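Local coordinates for BpsB (PgaB), Poly-beta-1,6-N-acetyl-D-glucosamine N-deacetylase (Bordetella bronchiseptica RB50, PDB 5BU6), which removes N-acetyl groups from poly-beta-1,6-N-acetyl-D-glucosamine as a family 4 carbohydrate esterase and is required for biofilm formation, at residues V15-D20 with I258-V263; F55-M60 with F100-V105; R160-N165 with A174-Y179. The protein carries 5 engineered substitutions. All coordinates share one frame; numbering follows the deposited sequence.

Contact 1: V15-D20 with I258-V263; sequences VLSMHD and IRRSLV. Engineered in segment 15-20: S17 (natural residue Cys).
Two parallel strands run side by side here, 15-20 and 261-263, and four backbone bonds join them, three nearly straight and the last, H19 N to V263 O, more bent. S17 is bonded on both sides of L262: its N donates to S261 O at 2.8 Å (174° at the hydrogen), and its O accepts V263 N at 2.9 Å. S261 N to V15 O completes the ladder. Before the second strand begins, a water takes over the bridging, accepting from V15 N and donating to R259 O.

R260 enters this edge with its aliphatic part first. Its CB lies 3.6 Å from V15 CB, so beta-branched V15 gives the arginine stem a compact apolar wall. CG sits in the crowded position between backbone N and carbonyl carbon (chi1 70°), and a bend at chi2 turns the chain along strand 15-20, bringing CD past S17 CB at 4.2 Å. NE is bonded to T243 O. The tip then comes obliquely onto S17, an engineered residue, with NH1 2.8 Å from S17 OG but at an angle too poor for a hydrogen bond. NH1 also has a long, weak ion pair with D83, and a thiocyanate ion, probably from the crystallisation liquor, lies about 3 Å from the nearest atom of the R260 side chain, consistent with the anion being drawn to the guanidinium.

L16, M18 and V263 share one sheet face. V263 puts CG1 in its crowded position, where M18 SD meets it at 3.4 Å; the bent, flexible methionine fits alongside the short valine.

The H19 side chain approaches to about 6 Å from a bound nickel ion. Pairing of the first long strand with the last is consistent with closure of the distorted (beta/alpha) barrel of family 4 carbohydrate esterases.

Contact 2: F55-M60 with F100-V105; sequences FNPISM and FNYPAV
The ring of Y102 is covered on both faces, with the pyrrolidine of P57 over one and F100 CB over the centre of the other. P57 CG stands 3.5 Å from the centroid of the Y102 ring and only 11° off its normal, a well-centred CH-pi contact. CB and CD of the proline flank that point and spread along the CG, CD1 and CE1 side of the tyrosine. Proline suits the place because its rigid ring presents CH groups to an electron-rich face. Y102 CG lies anti to the carbonyl carbon (chi1 -66°), and Y102 N itself closes the Schellman motif, bonding to L97 O, in which N101, with positive phi, ends helix 88-100.

The second proline answers from the other segment. P103 CG presses on the backbone at I58 C (3.3 Å), while its CB meets S59 CB, so this ring packs on a peptide rather than on an aromatic face. Further along, M60 bends at chi2 and chi3 until CE touches V105 CG2 at 3.9 Å, their side chains crossing obliquely. S59 has the short hydroxyl side chain suited to an N-cap: it caps a backbone N at the start of helix 60-67, and its own N is bonded to Q62 OE1.

Strands 56-57 and 104-108 both pair with strand 77-83, and the contact joins the chain from strand 56-57 to helix 60-67 with the entry into strand 104-108. Water links the backbones: one accepts from M60 N and donates to A104 O, and another bridges I58 O and P103 O. Apolar rings and methyls, one ring resting on a peptide, thus provide the direct touch, while water mediates polar connections across this partly buried seam.

Contact 3: R160-N165 with A174-Y179; sequences RGVLAN and ASSRQY
Crowded first torsions bring Q178 and S176 up against V162: in both, the first side-chain atom beyond CB lies between backbone N and carbonyl carbon (chi1 74° and 55°). They meet the outgoing strand of a beta hairpin, 161-163 paired antiparallel with 170-172, whose chain then returns as the irregular segment 174-179. The hairpin follows the nickel ligand H159 closely in the chain.

V162 supplies the apolar surface. Its CG2 touches S176 OG at 3.4 Å, and its CB comes 3.7 Å from Q178 OE1. The glutamine chain is extended beyond CG and crosses the valine at about a right angle, so its CB and the amide oxygen OE1 lie against the compact, buried branched residue. The polar ends are held from outside the two segments: S176 OG is bonded to P172 O, which ties the serine back to the hairpin, and Q178 NE2 makes a weak bond to E187. A short serine can bring its hydroxyl back to the nearby P172 carbonyl while its OG still lies against V162.

Y179 points CG anti to its backbone N (chi1 178°), which lays the ring beside L163 and N165. L163 CD2 lies at the edge of that ring, near its plane, 4.4 Å from Y179 CD2, a loose apolar contact. The tyrosine also packs on P166, and Y186 meets its ring edge-to-face.

L163 O is where the backbones join. It faces Q178 CA at 3.4 Å and accepts the one direct hydrogen bond between the segments, a nearly linear 2.9 Å bond from Y179 N, which sits above the carbonyl plane.

How the contacts relate
All three contacts are partly buried, contact 1 the most central, contact 3 the most peripheral and contact 2 between them. Contacts 1 and 2 reach the same parallel sheet, both beside strand 77-83, with centres 13 Å apart and no touch; contact 3 belongs to a separate hairpin, on the opposite side of the chain's centre from contact 2. The chemistry follows the place. Strand pairing gives contact 1 a regular backbone ladder, contact 2 substitutes proline rings, an aromatic face and water, and contact 3 manages with a single backbone bond and mixed polar-apolar packing. Along the sequence, contact 1 encloses the other two, which follow one another.

Contact 1: V15-D20 with I258-V263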
# COMPACT_ATOMS: atom_id res chain seq x y z
N VAL A 15 7.70 9.87 -1.43
CA VAL A 15 7.23 8.62 -0.83
C VAL A 15 7.99 7.48 -1.51
O VAL A 15 8.16 7.46 -2.73
CB VAL A 15 5.72 8.40 -1.00
CG1 VAL A 15 5.27 7.08 -0.35
CG2 VAL A 15 4.93 9.56 -0.38
N LEU A 16 8.46 6.54 -0.70
CA LEU A 16 9.28 5.45 -1.18
C LEU A 16 8.61 4.15 -0.78
O LEU A 16 8.50 3.84 0.40
CB LEU A 16 10.70 5.57 -0.60
CG LEU A 16 11.86 4.76 -1.17
CD1 LEU A 16 12.11 5.11 -2.64
CD2 LEU A 16 13.10 4.98 -0.32
N SER A 17 8.14 3.40 -1.77
CA SER A 17 7.45 2.15 -1.50
C SER A 17 8.46 1.00 -1.65
O SER A 17 9.12 0.88 -2.68
CB SER A 17 6.27 2.00 -2.46
OG SER A 17 5.58 0.78 -2.28
N MET A 18 8.62 0.18 -0.62
CA MET A 18 9.68 -0.81 -0.57
C MET A 18 9.13 -2.21 -0.77
O MET A 18 8.18 -2.60 -0.12
CB MET A 18 10.42 -0.75 0.77
CG MET A 18 11.84 -0.29 0.68
SD MET A 18 11.90 1.49 0.53
CE MET A 18 11.01 1.98 2.01
N HIS A 19 9.76 -2.96 -1.66
CA HIS A 19 9.27 -4.29 -2.02
C HIS A 19 10.41 -5.29 -1.83
O HIS A 19 11.51 -5.09 -2.35
CB HIS A 19 8.75 -4.27 -3.47
CG HIS A 19 8.21 -5.58 -3.96
ND1 HIS A 19 6.96 -6.05 -3.61
CD2 HIS A 19 8.74 -6.50 -4.80
CE1 HIS A 19 6.75 -7.21 -4.20
NE2 HIS A 19 7.81 -7.51 -4.93
N ASP A 20 10.18 -6.34 -1.06
CA ASP A 20 11.17 -7.40 -0.88
C ASP A 20 11.20 -8.25 -2.14
O ASP A 20 10.19 -8.81 -2.54
CB ASP A 20 10.83 -8.24 0.36
CG ASP A 20 11.93 -9.23 0.73
OD1 ASP A 20 12.69 -9.70 -0.15
OD2 ASP A 20 12.02 -9.56 1.94
N ILE A 258 -1.51 10.74 -3.88
CA ILE A 258 -0.11 10.77 -3.47
C ILE A 258 0.80 9.94 -4.41
O ILE A 258 0.49 8.80 -4.75
CB ILE A 258 0.02 10.28 -2.02
CG1 ILE A 258 -0.64 11.29 -1.06
CG2 ILE A 258 1.48 10.09 -1.61
CD1 ILE A 258 -0.59 10.82 0.40
N ARG A 259 1.90 10.57 -4.83
CA ARG A 259 2.88 9.97 -5.72
C ARG A 259 3.93 9.17 -4.95
O ARG A 259 4.35 9.57 -3.88
CB ARG A 259 3.58 11.08 -6.52
CG ARG A 259 2.61 11.85 -7.38
CD ARG A 259 3.16 13.18 -7.82
NE ARG A 259 2.25 13.82 -8.75
CZ ARG A 259 2.40 15.06 -9.22
NH1 ARG A 259 3.43 15.79 -8.83
NH2 ARG A 259 1.51 15.55 -10.07
N ARG A 260 4.38 8.05 -5.51
CA ARG A 260 5.49 7.36 -4.88
C ARG A 260 6.37 6.64 -5.87
O ARG A 260 5.97 6.36 -7.01
CB ARG A 260 4.98 6.36 -3.84
CG ARG A 260 4.30 5.18 -4.39
CD ARG A 260 3.20 4.70 -3.39
NE ARG A 260 2.50 3.57 -3.98
CZ ARG A 260 2.51 2.34 -3.49
NH1 ARG A 260 3.13 2.07 -2.35
NH2 ARG A 260 1.86 1.38 -4.13
N SER A 261 7.59 6.36 -5.43
CA SER A 261 8.57 5.63 -6.22
C SER A 261 8.66 4.25 -5.63
O SER A 261 8.45 4.07 -4.44
CB SER A 261 9.92 6.33 -6.21
OG SER A 261 9.84 7.57 -6.90
N LEU A 262 8.97 3.27 -6.47
CA LEU A 262 9.00 1.89 -6.03
C LEU A 262 10.45 1.45 -6.01
O LEU A 262 11.17 1.68 -6.97
CB LEU A 262 8.15 1.04 -6.97
CG LEU A 262 7.93 -0.44 -6.65
CD1 LEU A 262 7.27 -0.59 -5.30
CD2 LEU A 262 7.08 -1.07 -7.74
N VAL A 263 10.90 0.84 -4.92
CA VAL A 263 12.25 0.29 -4.94
C VAL A 263 12.30 -1.12 -4.32
O VAL A 263 11.60 -1.41 -3.37
CB VAL A 263 13.24 1.23 -4.20
CG1 VAL A 263 12.98 1.24 -2.72
CG2 VAL A 263 14.67 0.81 -4.48
O HOH W 1 7.09 10.58 -4.25

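Contact 2: F55-M60 with F100-V105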
# COMPACT_ATOMS: atom_id res chain seq x y z
N PHE A 55 17.99 12.52 4.16
CA PHE A 55 16.54 12.44 4.12
C PHE A 55 16.03 12.36 5.54
O PHE A 55 16.73 11.87 6.42
CB PHE A 55 16.03 11.24 3.30
CG PHE A 55 16.24 11.39 1.82
CD1 PHE A 55 15.45 12.26 1.08
CD2 PHE A 55 17.22 10.66 1.17
CE1 PHE A 55 15.64 12.40 -0.29
CE2 PHE A 55 17.41 10.80 -0.20
CZ PHE A 55 16.62 11.66 -0.93
N ASN A 56 14.82 12.88 5.76
CA ASN A 56 14.17 12.80 7.06
C ASN A 56 12.84 12.06 6.94
O ASN A 56 11.85 12.64 6.54
CB ASN A 56 13.94 14.20 7.63
CG ASN A 56 15.21 14.85 8.10
OD1 ASN A 56 15.87 14.34 9.01
ND2 ASN A 56 15.58 15.97 7.49
N PRO A 57 12.84 10.76 7.27
CA PRO A 57 11.58 10.01 7.21
C PRO A 57 10.51 10.59 8.14
O PRO A 57 10.79 10.92 9.29
CB PRO A 57 12.00 8.60 7.64
CG PRO A 57 13.48 8.52 7.21
CD PRO A 57 14.00 9.90 7.54
N ILE A 58 9.31 10.74 7.60
CA ILE A 58 8.16 11.34 8.29
C ILE A 58 7.01 10.33 8.44
O ILE A 58 6.99 9.29 7.76
CB ILE A 58 7.63 12.59 7.52
CG1 ILE A 58 7.08 12.15 6.16
CG2 ILE A 58 8.71 13.66 7.40
CD1 ILE A 58 6.67 13.25 5.23
N SER A 59 6.05 10.62 9.31
CA SER A 59 4.85 9.77 9.40
C SER A 59 3.72 10.36 8.57
O SER A 59 3.77 11.52 8.17
CB SER A 59 4.38 9.66 10.84
OG SER A 59 4.09 10.97 11.33
N MET A 60 2.67 9.58 8.35
CA MET A 60 1.47 10.13 7.71
C MET A 60 0.82 11.23 8.56
O MET A 60 0.25 12.18 8.03
CB MET A 60 0.44 9.02 7.45
CG MET A 60 -0.74 9.51 6.61
SD MET A 60 -0.69 8.86 4.94
CE MET A 60 -0.82 7.10 5.27
N PHE A 100 16.57 2.82 13.74
CA PHE A 100 16.83 4.12 13.11
C PHE A 100 15.85 5.19 13.58
O PHE A 100 16.02 6.37 13.26
CB PHE A 100 16.75 3.99 11.59
CG PHE A 100 17.98 3.39 10.95
CD1 PHE A 100 18.19 2.02 10.96
CD2 PHE A 100 18.92 4.21 10.33
CE1 PHE A 100 19.34 1.47 10.38
CE2 PHE A 100 20.06 3.66 9.74
CZ PHE A 100 20.26 2.29 9.77
N ASN A 101 14.83 4.77 14.33
CA ASN A 101 13.72 5.61 14.74
C ASN A 101 12.99 6.26 13.57
O ASN A 101 12.65 7.44 13.62
CB ASN A 101 14.17 6.70 15.73
CG ASN A 101 13.02 7.28 16.51
OD1 ASN A 101 12.13 6.55 16.95
ND2 ASN A 101 13.00 8.60 16.66
N TYR A 102 12.76 5.49 12.52
CA TYR A 102 12.01 5.95 11.36
C TYR A 102 10.56 5.48 11.41
O TYR A 102 10.31 4.29 11.62
CB TYR A 102 12.61 5.42 10.08
CG TYR A 102 13.99 5.90 9.70
CD1 TYR A 102 14.52 7.08 10.22
CD2 TYR A 102 14.73 5.20 8.77
CE1 TYR A 102 15.78 7.52 9.82
CE2 TYR A 102 15.98 5.62 8.38
CZ TYR A 102 16.49 6.77 8.90
OH TYR A 102 17.74 7.15 8.46
N PRO A 103 9.59 6.39 11.18
CA PRO A 103 8.22 5.92 10.99
C PRO A 103 8.02 5.26 9.63
O PRO A 103 8.83 5.44 8.73
CB PRO A 103 7.38 7.21 11.08
CG PRO A 103 8.32 8.30 10.72
CD PRO A 103 9.69 7.87 11.17
N ALA A 104 6.91 4.53 9.48
CA ALA A 104 6.55 3.93 8.20
C ALA A 104 5.04 3.71 8.11
O ALA A 104 4.34 3.76 9.11
CB ALA A 104 7.29 2.62 8.02
N VAL A 105 4.56 3.48 6.89
CA VAL A 105 3.21 3.01 6.62
C VAL A 105 3.29 1.51 6.29
O VAL A 105 4.13 1.12 5.49
CB VAL A 105 2.57 3.75 5.43
CG1 VAL A 105 1.14 3.26 5.18
CG2 VAL A 105 2.61 5.23 5.69
O HOH W 2 8.62 7.36 6.76
O HOH W 3 3.38 6.76 9.41

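Contact 3: R160-N165 with A174-Y179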
# COMPACT_ATOMS: atom_id res chain seq x y z
N ARG A 160 -5.36 -8.46 -6.95
CA ARG A 160 -5.35 -9.57 -7.88
C ARG A 160 -5.93 -9.12 -9.21
O ARG A 160 -6.46 -8.01 -9.32
CB ARG A 160 -6.17 -10.73 -7.34
CG ARG A 160 -7.61 -10.32 -7.11
CD ARG A 160 -8.50 -11.38 -6.50
NE ARG A 160 -9.78 -10.74 -6.19
CZ ARG A 160 -10.88 -10.79 -6.95
NH1 ARG A 160 -11.97 -10.15 -6.57
NH2 ARG A 160 -10.89 -11.50 -8.08
N GLY A 161 -5.82 -9.99 -10.20
CA GLY A 161 -6.39 -9.72 -11.50
C GLY A 161 -7.77 -10.32 -11.61
O GLY A 161 -8.06 -11.33 -10.99
N VAL A 162 -8.62 -9.67 -12.41
CA VAL A 162 -9.95 -10.18 -12.73
C VAL A 162 -10.13 -10.17 -14.23
O VAL A 162 -9.35 -9.57 -14.95
CB VAL A 162 -11.07 -9.34 -12.10
CG1 VAL A 162 -10.90 -9.25 -10.61
CG2 VAL A 162 -11.12 -7.95 -12.73
N LEU A 163 -11.18 -10.84 -14.70
CA LEU A 163 -11.42 -10.92 -16.13
C LEU A 163 -11.88 -9.59 -16.71
O LEU A 163 -12.90 -9.03 -16.31
CB LEU A 163 -12.44 -12.02 -16.45
CG LEU A 163 -11.91 -12.96 -17.53
CD1 LEU A 163 -10.50 -13.42 -17.16
CD2 LEU A 163 -12.84 -14.14 -17.74
N ALA A 164 -11.09 -9.08 -17.66
CA ALA A 164 -11.41 -7.86 -18.38
C ALA A 164 -12.26 -8.10 -19.63
O ALA A 164 -13.00 -7.21 -20.06
CB ALA A 164 -10.14 -7.15 -18.76
N ASN A 165 -12.13 -9.28 -20.23
CA ASN A 165 -12.86 -9.62 -21.45
C ASN A 165 -13.18 -11.13 -21.52
O ASN A 165 -12.63 -11.91 -20.74
CB ASN A 165 -12.06 -9.18 -22.68
CG ASN A 165 -10.67 -9.80 -22.75
OD1 ASN A 165 -10.41 -10.85 -22.16
ND2 ASN A 165 -9.77 -9.15 -23.49
N ALA A 174 -9.50 -3.57 -9.03
CA ALA A 174 -10.13 -2.32 -8.59
C ALA A 174 -10.49 -1.40 -9.74
O ALA A 174 -11.39 -0.57 -9.64
CB ALA A 174 -9.23 -1.58 -7.60
N SER A 175 -9.78 -1.55 -10.85
CA SER A 175 -9.89 -0.58 -11.94
C SER A 175 -10.98 -0.96 -12.94
O SER A 175 -11.76 -0.11 -13.37
CB SER A 175 -8.55 -0.45 -12.66
OG SER A 175 -8.23 -1.65 -13.35
N SER A 176 -11.02 -2.23 -13.29
CA SER A 176 -11.86 -2.66 -14.39
C SER A 176 -13.27 -3.04 -13.96
O SER A 176 -13.47 -3.58 -12.88
CB SER A 176 -11.20 -3.86 -15.10
OG SER A 176 -10.92 -4.90 -14.18
N ARG A 177 -14.23 -2.72 -14.82
CA ARG A 177 -15.54 -3.35 -14.72
C ARG A 177 -15.38 -4.78 -15.20
O ARG A 177 -15.10 -5.03 -16.38
CB ARG A 177 -16.59 -2.59 -15.53
CG ARG A 177 -17.15 -1.38 -14.79
CD ARG A 177 -18.04 -0.51 -15.68
NE ARG A 177 -17.29 0.16 -16.74
CZ ARG A 177 -16.49 1.20 -16.55
NH1 ARG A 177 -16.32 1.71 -15.33
NH2 ARG A 177 -15.85 1.74 -17.58
N GLN A 178 -15.52 -5.73 -14.28
CA GLN A 178 -15.17 -7.11 -14.58
C GLN A 178 -16.25 -7.85 -15.37
O GLN A 178 -17.45 -7.60 -15.23
CB GLN A 178 -14.85 -7.88 -13.30
CG GLN A 178 -16.06 -8.24 -12.46
CD GLN A 178 -15.71 -9.09 -11.26
OE1 GLN A 178 -14.66 -9.75 -11.24
NE2 GLN A 178 -16.57 -9.09 -10.25
N TYR A 179 -15.80 -8.76 -16.22
CA TYR A 179 -16.70 -9.57 -17.04
C TYR A 179 -17.22 -10.77 -16.23
O TYR A 179 -16.44 -11.51 -15.63
CB TYR A 179 -15.96 -10.01 -18.30
CG TYR A 179 -16.77 -10.90 -19.21
CD1 TYR A 179 -17.79 -10.38 -19.99
CD2 TYR A 179 -16.52 -12.26 -19.28
CE1 TYR A 179 -18.54 -11.19 -20.82
CE2 TYR A 179 -17.25 -13.08 -20.11
CZ TYR A 179 -18.26 -12.54 -20.87
OH TYR A 179 -19.00 -13.35 -21.70